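Local coordinates for protein soluble lytic murein transglycosylase (Pseudomonas aeruginosa, PDB 5OHU) that is a lytic transglycosylase that turns over cell-wall peptidoglycan in both exolytic and endolytic fashion, probably by cleaving its glycan strands, at residues A[391-396]-A[467-472]; A[472-477]-A[619-624]. All blocks are in the same frame, centred on the assembly; numbering follows the deposited sequence.

Contact 1: residues A[391-396]-A[467-472]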
# COMPACT_ATOMS: atom_id res chain seq x y z
N ASN A 391 25.75 5.68 -11.12
CA ASN A 391 25.70 5.56 -9.66
C ASN A 391 26.28 6.83 -9.05
O ASN A 391 27.50 6.94 -8.86
CB ASN A 391 26.46 4.31 -9.20
CG ASN A 391 26.45 4.12 -7.69
OD1 ASN A 391 25.75 4.82 -6.96
ND2 ASN A 391 27.24 3.15 -7.23
N ARG A 392 25.41 7.78 -8.72
CA ARG A 392 25.80 9.14 -8.35
C ARG A 392 25.30 9.49 -6.95
O ARG A 392 24.12 9.85 -6.78
CB ARG A 392 25.25 10.12 -9.39
CG ARG A 392 25.13 11.59 -9.00
CD ARG A 392 26.45 12.25 -8.63
NE ARG A 392 26.27 13.68 -8.36
CZ ARG A 392 27.16 14.45 -7.75
NH1 ARG A 392 26.90 15.74 -7.55
NH2 ARG A 392 28.32 13.95 -7.34
N PRO A 393 26.14 9.37 -5.92
CA PRO A 393 25.74 9.86 -4.59
C PRO A 393 25.42 11.35 -4.62
O PRO A 393 26.15 12.15 -5.21
CB PRO A 393 26.97 9.58 -3.73
CG PRO A 393 27.70 8.49 -4.44
CD PRO A 393 27.46 8.72 -5.90
N ALA A 394 24.31 11.71 -3.99
CA ALA A 394 23.92 13.11 -3.92
C ALA A 394 24.95 13.91 -3.14
O ALA A 394 25.51 13.43 -2.15
CB ALA A 394 22.54 13.24 -3.27
N HIS A 395 25.24 15.12 -3.60
CA HIS A 395 26.10 15.99 -2.82
C HIS A 395 25.26 16.74 -1.80
O HIS A 395 24.27 17.38 -2.15
CB HIS A 395 26.87 17.00 -3.66
CG HIS A 395 27.27 18.22 -2.88
ND1 HIS A 395 26.56 19.40 -2.93
CD2 HIS A 395 28.24 18.40 -1.96
CE1 HIS A 395 27.13 20.28 -2.12
NE2 HIS A 395 28.15 19.70 -1.51
N ILE A 396 25.69 16.68 -0.55
CA ILE A 396 24.91 17.16 0.58
C ILE A 396 25.58 18.40 1.14
O ILE A 396 26.79 18.39 1.43
CB ILE A 396 24.78 16.06 1.65
CG1 ILE A 396 24.08 14.83 1.07
CG2 ILE A 396 24.09 16.59 2.90
CD1 ILE A 396 24.53 13.52 1.66
N TRP A 467 17.05 8.94 -7.36
CA TRP A 467 17.26 7.59 -7.83
C TRP A 467 18.70 7.27 -8.22
O TRP A 467 19.03 6.09 -8.39
CB TRP A 467 16.34 7.33 -9.02
CG TRP A 467 14.91 7.67 -8.74
CD1 TRP A 467 14.17 8.62 -9.36
CD2 TRP A 467 14.05 7.07 -7.76
NE1 TRP A 467 12.89 8.65 -8.85
CE2 TRP A 467 12.80 7.70 -7.86
CE3 TRP A 467 14.22 6.05 -6.82
CZ2 TRP A 467 11.71 7.35 -7.05
CZ3 TRP A 467 13.14 5.69 -6.01
CH2 TRP A 467 11.90 6.35 -6.13
N ASP A 468 19.57 8.27 -8.34
CA ASP A 468 20.90 8.05 -8.90
C ASP A 468 21.89 7.46 -7.90
O ASP A 468 23.02 7.13 -8.29
CB ASP A 468 21.46 9.35 -9.46
CG ASP A 468 20.52 10.01 -10.43
OD1 ASP A 468 19.46 9.42 -10.73
OD2 ASP A 468 20.83 11.13 -10.90
N ASP A 469 21.53 7.31 -6.63
CA ASP A 469 22.44 6.73 -5.65
C ASP A 469 22.16 5.23 -5.58
O ASP A 469 21.26 4.79 -4.86
CB ASP A 469 22.30 7.39 -4.28
CG ASP A 469 23.43 7.01 -3.33
OD1 ASP A 469 23.91 5.86 -3.40
OD2 ASP A 469 23.84 7.87 -2.52
N LEU A 470 22.95 4.46 -6.31
CA LEU A 470 22.76 3.03 -6.41
C LEU A 470 23.47 2.26 -5.31
O LEU A 470 23.21 1.06 -5.14
CB LEU A 470 23.22 2.55 -7.78
CG LEU A 470 22.47 3.20 -8.95
CD1 LEU A 470 22.85 2.52 -10.27
CD2 LEU A 470 20.95 3.08 -8.75
N ASP A 471 24.35 2.91 -4.55
CA ASP A 471 24.89 2.27 -3.36
C ASP A 471 23.81 2.17 -2.28
O ASP A 471 23.61 1.10 -1.69
CB ASP A 471 26.11 3.05 -2.85
CG ASP A 471 27.36 2.79 -3.69
OD1 ASP A 471 27.22 2.30 -4.84
OD2 ASP A 471 28.47 3.08 -3.22
N ILE A 472 23.08 3.26 -2.04
CA ILE A 472 22.04 3.21 -1.02
C ILE A 472 20.86 2.39 -1.51
O ILE A 472 20.32 1.57 -0.76
CB ILE A 472 21.61 4.63 -0.62
CG1 ILE A 472 22.75 5.36 0.09
CG2 ILE A 472 20.38 4.57 0.29
CD1 ILE A 472 22.31 6.62 0.78
O HOH W 1 23.12 10.25 -1.63
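The amide oxygen of N391 takes two backbone N-H groups at the start of helix 470-473. L470 N bonds to N391 OD1 at 2.9 Å, standing above the carbonyl plane rather than in it, and D471 N adds a weak bond to the same oxygen. CG of N391 lies anti to the backbone N (chi1 180°), which puts it beside L470 CB; OD1 itself is 3.5 Å from that CB. At the other end of the amide, ND2 gives a nearly straight bond to D471 OD1; the amide nitrogen thus faces a carboxylate while its oxygen faces N-H groups, a division of labour that suits asparagine. The bond measures a short 2.5 Å, a length best taken with caution, and the carboxylate is met from above its plane. D471 OD1 also forms a salt bridge with K624 of helix 605-624, which would favour the charged form of D471. Next along the loop, R392 N bonds to D468 O, again at a length too short to be taken literally, and beside this backbone link the two CB atoms touch at 3.9 Å, with the R392 guanidinium directed away. P393, already without an N-H, simply lays its CA 3.4 Å from D469 OD2. That oxygen is linked on to A394 N through a water, which gives a hydrogen bond to D469 OD2 (2.6 Å) and accepts one from A394 N. The other D469 oxygen, OD1, receives I472 N at 3.0 Å, with an N-H...O angle of 169°. Aspartate is common at this N-cap position. The arrangement is a capped helix N terminus, with D469 taking the third N-H, and N391, from a loop remote in sequence, taking the first and, weakly, the second.

Contact 2: residues A[472-477]-A[619-624]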
# COMPACT_ATOMS: atom_id res chain seq x y z
N ILE A 472 23.08 3.26 -2.04
CA ILE A 472 22.04 3.21 -1.02
C ILE A 472 20.86 2.39 -1.51
O ILE A 472 20.32 1.57 -0.76
CB ILE A 472 21.61 4.63 -0.62
CG1 ILE A 472 22.75 5.36 0.09
CG2 ILE A 472 20.38 4.57 0.29
CD1 ILE A 472 22.31 6.62 0.78
N ARG A 473 20.45 2.57 -2.76
CA ARG A 473 19.26 1.89 -3.23
C ARG A 473 19.47 0.39 -3.41
O ARG A 473 18.48 -0.36 -3.44
CB ARG A 473 18.77 2.50 -4.55
CG ARG A 473 18.10 3.88 -4.41
CD ARG A 473 17.54 4.38 -5.75
NE ARG A 473 16.48 3.50 -6.25
CZ ARG A 473 16.30 3.21 -7.53
NH1 ARG A 473 17.11 3.71 -8.44
NH2 ARG A 473 15.30 2.39 -7.89
N PHE A 474 20.71 -0.08 -3.50
CA PHE A 474 21.01 -1.48 -3.81
C PHE A 474 22.14 -1.99 -2.92
O PHE A 474 23.28 -2.15 -3.35
CB PHE A 474 21.29 -1.64 -5.30
CG PHE A 474 20.10 -1.26 -6.14
CD1 PHE A 474 18.98 -2.07 -6.14
CD2 PHE A 474 20.05 -0.04 -6.80
CE1 PHE A 474 17.85 -1.72 -6.84
CE2 PHE A 474 18.90 0.32 -7.52
CZ PHE A 474 17.80 -0.52 -7.53
N PRO A 475 21.82 -2.29 -1.67
CA PRO A 475 22.85 -2.80 -0.76
C PRO A 475 23.37 -4.16 -1.19
O PRO A 475 22.70 -4.93 -1.90
CB PRO A 475 22.11 -2.90 0.59
CG PRO A 475 20.66 -2.73 0.28
CD PRO A 475 20.57 -1.95 -0.98
N MET A 476 24.59 -4.48 -0.72
CA MET A 476 25.29 -5.71 -1.08
C MET A 476 25.60 -6.57 0.13
O MET A 476 26.56 -7.36 0.08
CB MET A 476 26.58 -5.39 -1.83
CG MET A 476 26.38 -4.62 -3.12
SD MET A 476 25.87 -5.71 -4.45
CE MET A 476 27.37 -6.65 -4.72
N ALA A 477 24.86 -6.43 1.22
CA ALA A 477 25.16 -7.21 2.42
C ALA A 477 24.98 -8.70 2.16
O ALA A 477 24.10 -9.12 1.41
CB ALA A 477 24.26 -6.77 3.58
N VAL A 619 19.03 -6.05 -13.23
CA VAL A 619 19.92 -5.34 -14.14
C VAL A 619 20.98 -4.60 -13.34
O VAL A 619 22.18 -4.69 -13.62
CB VAL A 619 19.13 -4.38 -15.05
CG1 VAL A 619 20.09 -3.53 -15.84
CG2 VAL A 619 18.23 -5.15 -15.99
N ILE A 620 20.54 -3.85 -12.33
CA ILE A 620 21.48 -3.06 -11.54
C ILE A 620 22.47 -3.97 -10.84
O ILE A 620 23.68 -3.74 -10.85
CB ILE A 620 20.72 -2.17 -10.54
CG1 ILE A 620 19.81 -1.23 -11.31
CG2 ILE A 620 21.68 -1.37 -9.68
CD1 ILE A 620 20.58 -0.42 -12.32
N TYR A 621 21.96 -5.04 -10.21
CA TYR A 621 22.86 -5.94 -9.50
C TYR A 621 23.82 -6.63 -10.46
O TYR A 621 24.95 -6.94 -10.07
CB TYR A 621 22.05 -6.95 -8.68
CG TYR A 621 21.62 -6.39 -7.35
CD1 TYR A 621 22.56 -5.98 -6.41
CD2 TYR A 621 20.26 -6.24 -7.04
CE1 TYR A 621 22.18 -5.46 -5.19
CE2 TYR A 621 19.86 -5.72 -5.81
CZ TYR A 621 20.83 -5.33 -4.89
OH TYR A 621 20.46 -4.82 -3.66
N GLY A 622 23.39 -6.84 -11.71
CA GLY A 622 24.30 -7.37 -12.71
C GLY A 622 25.53 -6.51 -12.90
O GLY A 622 26.66 -7.01 -12.96
N GLN A 623 25.34 -5.19 -12.97
CA GLN A 623 26.48 -4.29 -13.06
C GLN A 623 27.35 -4.38 -11.81
O GLN A 623 28.57 -4.54 -11.90
CB GLN A 623 26.02 -2.85 -13.30
CG GLN A 623 26.99 -2.02 -14.14
CD GLN A 623 27.04 -2.48 -15.60
OE1 GLN A 623 26.06 -3.00 -16.13
NE2 GLN A 623 28.19 -2.30 -16.24
N LYS A 624 26.73 -4.29 -10.63
CA LYS A 624 27.49 -4.33 -9.38
C LYS A 624 28.22 -5.65 -9.21
O LYS A 624 29.27 -5.70 -8.56
CB LYS A 624 26.58 -4.07 -8.18
CG LYS A 624 26.05 -2.63 -8.11
CD LYS A 624 25.10 -2.43 -6.93
CE LYS A 624 25.71 -1.58 -5.82
NZ LYS A 624 26.07 -0.21 -6.32
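F474 and Y621 meet as a T-shaped stack, the edge of the phenylalanine turned toward the tyrosine face, with ring planes 84° apart and centroids separated by 5.5 Å. This is the tight, buried half of the contact. One face of the F474 ring lies against I620, whose CG2 comes within 3.6 Å of CD2; CG2 is anti to the backbone N of I620, and the branched side chain gives the flat ring a methyl to rest on. Tyrosine suits its place because it combines a packing ring with a polar tip: the hydroxyl reaches past the F474 backbone and donates to P475 O at 2.9 Å. It lies in the carbonyl plane, on a lone pair, giving this otherwise apolar patch one directed bond.

The more open half is made by M476 and K624, both partly exposed. The bend at chi2 (-80°) brings the sulfur of M476 to the edge of the Y621 ring, 3.8 Å from CE1, as a Met-aromatic contact. K624 offers its aliphatic part: CE approaches F474 O at 3.5 Å and M476 CG at 4.1 Å, while NZ continues to a salt bridge with D471. Flexible, unbranched chains fit this margin, where apolar packing gives way to charge.

Around the pair, Y617, farther back on helix 605-624, brings its ring to F474. Helix 493-504 supplies F497 to both Y621 and M476, and R501 to F474 and Y621, whereas P475 turns to Y454 of helix 454-463. The linker 474-477 is thus packed among three helices.

Followed from the N terminus, the chain first closes contact 1, where the loop before helix 398-406 returns to residues 467-472 after a largely helical excursion that takes in most of the L domain. Contact 2 opens directly afterwards and closes at helix 605-624, once the transglycosylase SLT domain has been traversed. The two loops thus run in series, neither nesting nor crossing, and share I472. Short helix 470-473 is where the two meet in sequence: the loop at 391-396 meets its start, and helix 605-624 packs on the linker that follows it. The K624 salt bridge spans both contacts, and R473 NH1 probably bonds back to W467 O, a second tie between them.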